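PDB 4ZOH: putative oxidoreductase molybdopterin-binding subunit from Sulfolobus tokodaii, which probably serves as the molybdenum-bearing subunit of a xanthine dehydrogenase- or aldehyde oxidase-like enzyme, binding the pterin cytosine dinucleotide cofactor. Local coordinates for residues L601-Q606 / I651-E656; G605-G610 / K668-A673; D446-A451 / V597-L602. One frame throughout, in Å; residues are numbered along the deposited sequence.

Overall arrangement
Helix 600-619 is the common element of a worked example in which one helix is fastened in turn to three parts of a fold around a shared cofactor. Coming from the N terminus, contact 3 is the first to open, at helix 446-458, and it closes a long loop at the turn leading into helix 600-619. Contact 1 then opens on that helix, sharing L601 and L602 with contact 3, and closes at strand 651-655. Contact 2 opens one turn later, sharing G605 and Q606 with contact 1, and closes beyond it at 668-673. Contacts 1 and 2 thus start from the same stretch, while contact 2 opens only after contact 3 has closed. All three touch the dinucleotide.

Contact 1: L601-Q606 / I651-E656. With MCN (pterin cytosine dinucleotide), chain D.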
# COMPACT_ATOMS: atom_id res chain seq x y z
N LEU A 601 -24.06 8.81 23.77
CA LEU A 601 -24.46 8.04 22.59
C LEU A 601 -23.61 6.72 22.43
O LEU A 601 -24.14 5.65 22.19
CB LEU A 601 -24.33 8.92 21.33
CG LEU A 601 -24.71 8.32 19.99
CD1 LEU A 601 -26.23 8.04 19.89
CD2 LEU A 601 -24.25 9.27 18.87
N LEU A 602 -22.31 6.86 22.57
CA LEU A 602 -21.27 5.79 22.39
C LEU A 602 -21.30 4.88 23.59
O LEU A 602 -21.26 3.67 23.43
CB LEU A 602 -19.89 6.49 22.26
CG LEU A 602 -19.57 6.67 20.77
CD1 LEU A 602 -20.70 7.36 20.00
CD2 LEU A 602 -18.28 7.46 20.73
N ALA A 603 -21.51 5.47 24.79
CA ALA A 603 -21.64 4.64 25.99
C ALA A 603 -22.83 3.71 25.91
O ALA A 603 -22.71 2.50 26.11
CB ALA A 603 -21.61 5.47 27.26
N GLU A 604 -23.95 4.22 25.46
CA GLU A 604 -25.18 3.39 25.29
C GLU A 604 -24.95 2.38 24.18
O GLU A 604 -25.41 1.20 24.24
CB GLU A 604 -26.36 4.32 24.84
CG GLU A 604 -27.61 3.48 24.50
CD GLU A 604 -28.85 4.36 24.13
OE1 GLU A 604 -28.74 5.59 24.31
OE2 GLU A 604 -29.92 3.84 23.72
N GLY A 605 -24.26 2.85 23.14
CA GLY A 605 -23.92 1.94 22.04
C GLY A 605 -23.12 0.71 22.58
O GLY A 605 -23.40 -0.39 22.26
N GLN A 606 -22.17 0.95 23.47
CA GLN A 606 -21.40 -0.16 24.16
C GLN A 606 -22.29 -1.02 25.05
O GLN A 606 -22.21 -2.26 25.02
CB GLN A 606 -20.27 0.46 25.01
CG GLN A 606 -19.16 1.01 24.14
CD GLN A 606 -18.66 -0.07 23.19
OE1 GLN A 606 -18.75 0.06 21.95
NE2 GLN A 606 -18.19 -1.18 23.74
N ILE A 651 -34.39 -1.80 24.24
CA ILE A 651 -33.45 -1.80 25.33
C ILE A 651 -33.35 -0.36 25.74
O ILE A 651 -32.93 0.48 24.93
CB ILE A 651 -32.03 -2.26 24.85
CG1 ILE A 651 -32.05 -3.71 24.37
CG2 ILE A 651 -31.01 -2.08 25.96
CD1 ILE A 651 -30.72 -4.22 23.84
N ASP A 652 -33.73 -0.05 26.97
CA ASP A 652 -33.55 1.31 27.48
C ASP A 652 -32.33 1.35 28.37
O ASP A 652 -32.21 0.57 29.32
CB ASP A 652 -34.78 1.73 28.32
CG ASP A 652 -36.07 1.80 27.49
OD1 ASP A 652 -36.01 2.09 26.30
OD2 ASP A 652 -37.15 1.52 28.04
N TRP A 653 -31.45 2.29 28.09
CA TRP A 653 -30.26 2.46 28.84
C TRP A 653 -30.31 3.77 29.62
O TRP A 653 -30.55 4.83 29.04
CB TRP A 653 -29.04 2.42 27.89
CG TRP A 653 -27.74 2.62 28.66
CD1 TRP A 653 -27.10 1.68 29.47
CD2 TRP A 653 -26.92 3.79 28.68
NE1 TRP A 653 -25.94 2.22 29.98
CE2 TRP A 653 -25.81 3.51 29.53
CE3 TRP A 653 -27.01 5.06 28.07
CZ2 TRP A 653 -24.81 4.42 29.76
CZ3 TRP A 653 -26.05 5.98 28.33
CH2 TRP A 653 -24.93 5.67 29.18
N TYR A 654 -30.07 3.67 30.92
CA TYR A 654 -29.91 4.86 31.79
C TYR A 654 -28.58 4.89 32.60
O TYR A 654 -28.04 3.86 33.00
CB TYR A 654 -31.08 4.98 32.79
CG TYR A 654 -32.44 4.83 32.14
CD1 TYR A 654 -33.09 5.97 31.57
CD2 TYR A 654 -33.08 3.59 32.12
CE1 TYR A 654 -34.40 5.83 31.01
CE2 TYR A 654 -34.35 3.44 31.55
CZ TYR A 654 -35.01 4.57 31.00
OH TYR A 654 -36.23 4.41 30.41
N TYR A 655 -28.05 6.07 32.84
CA TYR A 655 -26.90 6.12 33.70
C TYR A 655 -27.12 7.06 34.87
O TYR A 655 -27.95 7.95 34.74
CB TYR A 655 -25.66 6.48 32.93
CG TYR A 655 -25.67 7.86 32.31
CD1 TYR A 655 -24.98 8.93 32.92
CD2 TYR A 655 -26.33 8.10 31.08
CE1 TYR A 655 -24.95 10.18 32.31
CE2 TYR A 655 -26.33 9.34 30.47
CZ TYR A 655 -25.66 10.38 31.09
OH TYR A 655 -25.66 11.60 30.45
N GLU A 656 -26.41 6.83 35.98
CA GLU A 656 -26.37 7.77 37.12
C GLU A 656 -24.92 7.98 37.44
O GLU A 656 -24.15 7.02 37.39
CB GLU A 656 -27.08 7.20 38.35
CG GLU A 656 -28.52 6.71 38.09
CD GLU A 656 -29.57 7.85 38.01
OE1 GLU A 656 -29.38 8.92 38.63
OE2 GLU A 656 -30.61 7.65 37.33
N1 MCN D . -17.61 5.68 27.30
C2 MCN D . -18.00 6.93 27.77
N3 MCN D . -18.03 7.21 29.11
C4 MCN D . -17.68 6.21 30.00
C5 MCN D . -17.29 4.95 29.55
C6 MCN D . -17.23 4.68 28.18
O2 MCN D . -18.32 7.85 27.02
N4 MCN D . -17.71 6.50 31.29
C1' MCN D . -17.59 5.48 25.85
C2D MCN D . -16.18 5.79 25.32
O2' MCN D . -16.05 7.11 24.88
C3' MCN D . -16.10 4.91 24.10
C4D MCN D . -16.65 3.67 24.67
O4D MCN D . -17.79 4.13 25.53
O3' MCN D . -16.88 5.34 23.05
C5' MCN D . -15.36 3.28 25.37
O5' MCN D . -15.56 2.34 26.26
PA MCN D . -14.44 1.91 27.36
O1A MCN D . -13.32 2.80 27.62
O2A MCN D . -15.40 1.52 28.45
O3A MCN D . -14.02 0.47 26.61
PB MCN D . -12.89 0.41 25.46
O1B MCN D . -11.55 0.23 26.15
O2B MCN D . -12.93 1.49 24.46
O3B MCN D . -13.34 -0.87 24.75
C10 MCN D . -12.89 -2.20 25.12
C9' MCN D . -14.06 -3.14 25.26
C8' MCN D . -13.66 -4.52 25.36
S8' MCN D . -12.51 -5.01 26.59
C7' MCN D . -14.24 -5.50 24.61
S7' MCN D . -13.87 -7.23 24.82
C6' MCN D . -15.31 -5.22 23.67
C7 MCN D . -15.96 -3.84 23.98
O9' MCN D . -14.90 -2.91 24.14
N5' MCN D . -14.90 -5.36 22.28
C4A MCN D . -15.49 -4.62 21.23
N8' MCN D . -16.82 -3.40 22.84
C4B MCN D . -16.49 -3.66 21.54
N1' MCN D . -17.12 -2.96 20.60
C2' MCN D . -16.79 -3.13 19.33
N2' MCN D . -17.42 -2.42 18.42
N3' MCN D . -15.80 -4.09 18.91
C4' MCN D . -15.14 -4.88 19.88
O4' MCN D . -14.27 -5.73 19.52
O HOH W 1 -31.92 2.97 25.24
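W653 lays one face of its indole over the backbone of helix 600-619 at A603 and E604. E604 CA sits 3.7 Å above the ring plane, toward the rim, and E604 CB approaches W653 CE3 to 3.4 Å, so the six-membered half of the indole makes the contact. The ring reaches the helix because W653 CG is anti to its own backbone N (chi1 179°). Farther along the ring, A603 CB meets W653 CH2 at 3.8 Å; the opposite flank of this small methyl faces the cytosine of the cofactor, which places the indole just one alanine behind the base. The extended chain of E604 runs on past the ring, its carboxylate turned 28° from the indole plane, to a water that donates to E604 OE2 at 2.7 Å. That same water donates to I651 O and accepts from W653 N, joining the acid to the strand backbone without a direct bond. W653 NE1 is held separately by D592 on strand 583-593. A helix laid against the outermost strand, within this chain, of a mixed sheet, with an indole face-on to the helix backbone, is a typical alpha/beta layer contact, with the cofactor on the far side of the helix.

Contact 2: G605-G610 / K668-A673; sequences GQAIGG and KGIGEA. With MCN (pterin cytosine dinucleotide), chain D.
Q606 and I670 meet as aliphatic neighbours, Q606 CB lying 3.7 Å from I670 CG2, while the amide NE2 of Q606 and the backbone N of I670 go to the cofactor. The same I670 methyl also touches the cytosine, with CG2 3.5 Å from MCN C6. A bend in the glutamine chain (chi2 -54°) swings its amide toward the pterin, where Q606 NE2 donates to MCN N8' at 2.8 Å with an N-H...N angle of 151°. Lacking the amide, an alanine here would probably leave MCN N8' without this donor and open a gap beside G671 CA, which NE2 now touches.

On the other segment it is the backbone that binds. I670 N (2.8 Å) and G671 N (2.9 Å) both donate to MCN O2A, gripping one phosphate oxygen with two successive amides, and K668 O accepts from MCN N4 at 3.0 Å. G671 has to be bare here, because a beta carbon would run into MCN C9'. E672 CD comes within 3.2 Å of MCN S8', setting the carboxylate beside a dithiolene sulfur. Between the segments, a water can donate to Q606 O and, at 2.7 Å, to I670 O, though it cannot serve every acceptor near it at once. A607 CB and I670 CD1 add a looser apolar touch.

A second shell fixes these groups. R336 forms a salt bridge with E672 OE1, and the backbone N of G333 bonds to OE2; R332 NE donates to G671 O, and K668 NZ pairs with D381.

A loop whose consecutive main-chain N-H groups hold a phosphate, faced by a glutamine that donates to the pterin, is consistent with the cofactor site of prokaryotic, dinucleotide-binding members of the xanthine oxidase family.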
# COMPACT_ATOMS: atom_id res chain seq x y z
N GLY A 605 -24.26 2.85 23.14
CA GLY A 605 -23.92 1.94 22.04
C GLY A 605 -23.12 0.71 22.58
O GLY A 605 -23.40 -0.39 22.26
N GLN A 606 -22.17 0.95 23.47
CA GLN A 606 -21.40 -0.16 24.16
C GLN A 606 -22.29 -1.02 25.05
O GLN A 606 -22.21 -2.26 25.02
CB GLN A 606 -20.27 0.46 25.01
CG GLN A 606 -19.16 1.01 24.14
CD GLN A 606 -18.66 -0.07 23.19
OE1 GLN A 606 -18.75 0.06 21.95
NE2 GLN A 606 -18.19 -1.18 23.74
N ALA A 607 -23.15 -0.36 25.86
CA ALA A 607 -24.11 -1.10 26.71
C ALA A 607 -24.94 -2.03 25.87
O ALA A 607 -25.05 -3.22 26.16
CB ALA A 607 -25.00 -0.14 27.54
N ILE A 608 -25.54 -1.51 24.80
CA ILE A 608 -26.38 -2.34 23.99
C ILE A 608 -25.60 -3.48 23.31
O ILE A 608 -26.10 -4.57 23.30
CB ILE A 608 -27.18 -1.51 22.93
CG1 ILE A 608 -28.20 -0.60 23.65
CG2 ILE A 608 -27.93 -2.45 21.91
CD1 ILE A 608 -28.78 0.45 22.68
N GLY A 609 -24.47 -3.20 22.64
CA GLY A 609 -23.68 -4.31 22.05
C GLY A 609 -23.36 -5.44 23.05
O GLY A 609 -23.54 -6.62 22.74
N GLY A 610 -22.91 -5.06 24.25
CA GLY A 610 -22.63 -6.06 25.31
C GLY A 610 -23.82 -6.82 25.79
O GLY A 610 -23.80 -8.07 25.89
N LYS A 668 -15.33 5.56 34.31
CA LYS A 668 -15.04 4.16 34.48
C LYS A 668 -15.45 3.51 33.16
O LYS A 668 -16.23 4.10 32.39
CB LYS A 668 -15.88 3.54 35.65
CG LYS A 668 -15.82 4.42 36.91
CD LYS A 668 -16.46 3.77 38.14
CE LYS A 668 -16.30 4.63 39.42
NZ LYS A 668 -16.76 3.74 40.56
N GLY A 669 -14.98 2.27 32.94
CA GLY A 669 -15.30 1.56 31.74
C GLY A 669 -16.66 0.95 31.66
O GLY A 669 -17.18 0.37 32.65
N ILE A 670 -17.22 0.99 30.45
CA ILE A 670 -18.47 0.32 30.17
C ILE A 670 -18.34 -0.71 29.03
O ILE A 670 -19.32 -1.46 28.71
CB ILE A 670 -19.53 1.40 29.73
CG1 ILE A 670 -20.97 0.82 29.84
CG2 ILE A 670 -19.26 1.87 28.26
CD1 ILE A 670 -22.12 1.83 29.85
N GLY A 671 -17.17 -0.79 28.38
CA GLY A 671 -17.06 -1.72 27.19
C GLY A 671 -17.56 -3.10 27.47
O GLY A 671 -18.13 -3.77 26.57
N GLU A 672 -17.37 -3.55 28.72
CA GLU A 672 -17.71 -4.94 29.08
C GLU A 672 -18.96 -5.21 29.92
O GLU A 672 -19.46 -6.31 29.87
CB GLU A 672 -16.45 -5.70 29.66
CG GLU A 672 -15.34 -5.80 28.61
CD GLU A 672 -13.96 -6.18 29.17
OE1 GLU A 672 -13.33 -5.36 29.86
OE2 GLU A 672 -13.55 -7.35 28.97
N ALA A 673 -19.42 -4.19 30.66
CA ALA A 673 -20.58 -4.17 31.62
C ALA A 673 -21.86 -4.81 31.08
O ALA A 673 -22.45 -5.71 31.71
CB ALA A 673 -20.79 -2.71 32.06
N1 MCN D . -17.61 5.68 27.30
C2 MCN D . -18.00 6.93 27.77
N3 MCN D . -18.03 7.21 29.11
C4 MCN D . -17.68 6.21 30.00
C5 MCN D . -17.29 4.95 29.55
C6 MCN D . -17.23 4.68 28.18
O2 MCN D . -18.32 7.85 27.02
N4 MCN D . -17.71 6.50 31.29
C1' MCN D . -17.59 5.48 25.85
C2D MCN D . -16.18 5.79 25.32
O2' MCN D . -16.05 7.11 24.88
C3' MCN D . -16.10 4.91 24.10
C4D MCN D . -16.65 3.67 24.67
O4D MCN D . -17.79 4.13 25.53
O3' MCN D . -16.88 5.34 23.05
C5' MCN D . -15.36 3.28 25.37
O5' MCN D . -15.56 2.34 26.26
PA MCN D . -14.44 1.91 27.36
O1A MCN D . -13.32 2.80 27.62
O2A MCN D . -15.40 1.52 28.45
O3A MCN D . -14.02 0.47 26.61
PB MCN D . -12.89 0.41 25.46
O1B MCN D . -11.55 0.23 26.15
O2B MCN D . -12.93 1.49 24.46
O3B MCN D . -13.34 -0.87 24.75
C10 MCN D . -12.89 -2.20 25.12
C9' MCN D . -14.06 -3.14 25.26
C8' MCN D . -13.66 -4.52 25.36
S8' MCN D . -12.51 -5.01 26.59
C7' MCN D . -14.24 -5.50 24.61
S7' MCN D . -13.87 -7.23 24.82
C6' MCN D . -15.31 -5.22 23.67
C7 MCN D . -15.96 -3.84 23.98
O9' MCN D . -14.90 -2.91 24.14
N5' MCN D . -14.90 -5.36 22.28
C4A MCN D . -15.49 -4.62 21.23
N8' MCN D . -16.82 -3.40 22.84
C4B MCN D . -16.49 -3.66 21.54
N1' MCN D . -17.12 -2.96 20.60
C2' MCN D . -16.79 -3.13 19.33
N2' MCN D . -17.42 -2.42 18.42
N3' MCN D . -15.80 -4.09 18.91
C4' MCN D . -15.14 -4.88 19.88
O4' MCN D . -14.27 -5.73 19.52
O HOH W 2 -20.96 -3.23 27.56

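Contact 3: D446-A451 / V597-L602. With MCN (pterin cytosine dinucleotide), chain D.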
# COMPACT_ATOMS: atom_id res chain seq x y z
N ASP A 446 -13.56 5.44 20.67
CA ASP A 446 -12.78 6.27 21.61
C ASP A 446 -12.18 7.47 20.97
O ASP A 446 -11.91 8.46 21.67
CB ASP A 446 -11.64 5.48 22.30
CG ASP A 446 -12.16 4.31 23.01
OD1 ASP A 446 -12.61 4.48 24.15
OD2 ASP A 446 -12.27 3.25 22.42
N ALA A 447 -11.93 7.40 19.66
CA ALA A 447 -11.27 8.53 19.00
C ALA A 447 -12.21 9.78 19.08
O ALA A 447 -11.74 10.90 19.27
CB ALA A 447 -10.89 8.19 17.55
N THR A 448 -13.52 9.59 18.90
CA THR A 448 -14.50 10.70 19.05
C THR A 448 -14.41 11.22 20.49
O THR A 448 -14.31 12.41 20.69
CB THR A 448 -15.92 10.22 18.76
OG1 THR A 448 -16.03 9.96 17.37
CG2 THR A 448 -16.92 11.29 19.14
N ALA A 449 -14.39 10.33 21.47
CA ALA A 449 -14.26 10.75 22.86
C ALA A 449 -12.95 11.50 23.08
O ALA A 449 -12.91 12.55 23.81
CB ALA A 449 -14.47 9.57 23.81
N PHE A 450 -11.91 11.09 22.35
CA PHE A 450 -10.62 11.75 22.54
C PHE A 450 -10.66 13.16 21.98
O PHE A 450 -10.06 14.11 22.52
CB PHE A 450 -9.44 10.90 21.99
CG PHE A 450 -9.22 9.62 22.73
CD1 PHE A 450 -9.61 9.49 24.09
CD2 PHE A 450 -8.61 8.55 22.13
CE1 PHE A 450 -9.40 8.28 24.80
CE2 PHE A 450 -8.36 7.36 22.84
CZ PHE A 450 -8.76 7.23 24.16
N ALA A 451 -11.33 13.27 20.85
CA ALA A 451 -11.45 14.55 20.17
C ALA A 451 -12.31 15.53 21.08
O ALA A 451 -11.91 16.66 21.26
CB ALA A 451 -12.08 14.36 18.80
N VAL A 597 -19.78 10.19 32.19
CA VAL A 597 -20.02 9.68 30.87
C VAL A 597 -19.47 10.69 29.87
O VAL A 597 -19.94 11.83 29.79
CB VAL A 597 -21.50 9.31 30.62
CG1 VAL A 597 -21.70 8.74 29.21
CG2 VAL A 597 -21.97 8.27 31.63
N ILE A 598 -18.44 10.30 29.13
CA ILE A 598 -17.80 11.20 28.13
C ILE A 598 -18.73 11.43 26.92
O ILE A 598 -18.82 12.56 26.33
CB ILE A 598 -16.41 10.65 27.69
CG1 ILE A 598 -15.55 10.27 28.93
CG2 ILE A 598 -15.72 11.62 26.78
CD1 ILE A 598 -15.15 11.44 29.83
N ASN A 599 -19.44 10.39 26.56
CA ASN A 599 -20.26 10.43 25.36
C ASN A 599 -21.40 9.42 25.53
O ASN A 599 -21.21 8.19 25.33
CB ASN A 599 -19.45 10.20 24.06
CG ASN A 599 -20.31 10.40 22.78
OD1 ASN A 599 -21.48 10.01 22.72
ND2 ASN A 599 -19.71 10.97 21.76
N PRO A 600 -22.60 9.93 25.91
CA PRO A 600 -23.78 9.04 26.17
C PRO A 600 -24.22 8.27 24.98
O PRO A 600 -24.72 7.16 25.14
CB PRO A 600 -24.90 10.02 26.64
CG PRO A 600 -24.18 11.26 27.07
CD PRO A 600 -22.80 11.30 26.43
N LEU A 601 -24.06 8.81 23.77
CA LEU A 601 -24.46 8.04 22.59
C LEU A 601 -23.61 6.72 22.43
O LEU A 601 -24.14 5.65 22.19
CB LEU A 601 -24.33 8.92 21.33
CG LEU A 601 -24.71 8.32 19.99
CD1 LEU A 601 -26.23 8.04 19.89
CD2 LEU A 601 -24.25 9.27 18.87
N LEU A 602 -22.31 6.86 22.57
CA LEU A 602 -21.27 5.79 22.39
C LEU A 602 -21.30 4.88 23.59
O LEU A 602 -21.26 3.67 23.43
CB LEU A 602 -19.89 6.49 22.26
CG LEU A 602 -19.57 6.67 20.77
CD1 LEU A 602 -20.70 7.36 20.00
CD2 LEU A 602 -18.28 7.46 20.73
N1 MCN D . -17.61 5.68 27.30
C2 MCN D . -18.00 6.93 27.77
N3 MCN D . -18.03 7.21 29.11
C4 MCN D . -17.68 6.21 30.00
C5 MCN D . -17.29 4.95 29.55
C6 MCN D . -17.23 4.68 28.18
O2 MCN D . -18.32 7.85 27.02
N4 MCN D . -17.71 6.50 31.29
C1' MCN D . -17.59 5.48 25.85
C2D MCN D . -16.18 5.79 25.32
O2' MCN D . -16.05 7.11 24.88
C3' MCN D . -16.10 4.91 24.10
C4D MCN D . -16.65 3.67 24.67
O4D MCN D . -17.79 4.13 25.53
O3' MCN D . -16.88 5.34 23.05
C5' MCN D . -15.36 3.28 25.37
O5' MCN D . -15.56 2.34 26.26
PA MCN D . -14.44 1.91 27.36
O1A MCN D . -13.32 2.80 27.62
O2A MCN D . -15.40 1.52 28.45
O3A MCN D . -14.02 0.47 26.61
PB MCN D . -12.89 0.41 25.46
O1B MCN D . -11.55 0.23 26.15
O2B MCN D . -12.93 1.49 24.46
O3B MCN D . -13.34 -0.87 24.75
C10 MCN D . -12.89 -2.20 25.12
C9' MCN D . -14.06 -3.14 25.26
C8' MCN D . -13.66 -4.52 25.36
S8' MCN D . -12.51 -5.01 26.59
C7' MCN D . -14.24 -5.50 24.61
S7' MCN D . -13.87 -7.23 24.82
C6' MCN D . -15.31 -5.22 23.67
C7 MCN D . -15.96 -3.84 23.98
O9' MCN D . -14.90 -2.91 24.14
N5' MCN D . -14.90 -5.36 22.28
C4A MCN D . -15.49 -4.62 21.23
N8' MCN D . -16.82 -3.40 22.84
C4B MCN D . -16.49 -3.66 21.54
N1' MCN D . -17.12 -2.96 20.60
C2' MCN D . -16.79 -3.13 19.33
N2' MCN D . -17.42 -2.42 18.42
N3' MCN D . -15.80 -4.09 18.91
C4' MCN D . -15.14 -4.88 19.88
O4' MCN D . -14.27 -5.73 19.52
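The cytidine end of the molybdopterin pocket lies where A449 of helix 446-458 packs on I598, just ahead of helix 600-619. A449 CB meets I598 CG2 at 3.8 Å and also presses close to the ribose, 3.1 Å from MCN O2', so one methyl serves both the protein contact and the sugar. Beside it, the T448 and N599 side chains cross at an angle, T448 CG2 coming 3.8 Å from N599 ND2, while L602 CD2 lies between T448 CB (4.1 Å) and the ribose oxygen MCN O3' (3.4 Å). The threonine hydroxyl turns to E11 and I10 N.

N599 is the N-cap of helix 600-619. Its OD1 accepts from L602 N at 3.3 Å, the donor standing 52° out of the carbonyl plane. With CG anti to the backbone N (chi1 -173°), the amide is carried over the first turn, and Q452 OE1 and I7 O both hold ND2, fixing which way the amide is flipped.

The main chain of this capping turn meets the base. I598 N donates to MCN N3 at 3.1 Å, and N599 N donates to MCN O2 at 2.8 Å on a more bent path (132°). These donors at ring nitrogen N3 and exocyclic O2, with the amino-group acceptor of contact 2, are consistent with selection of cytosine, since uracil would turn its N3-H toward I598 N.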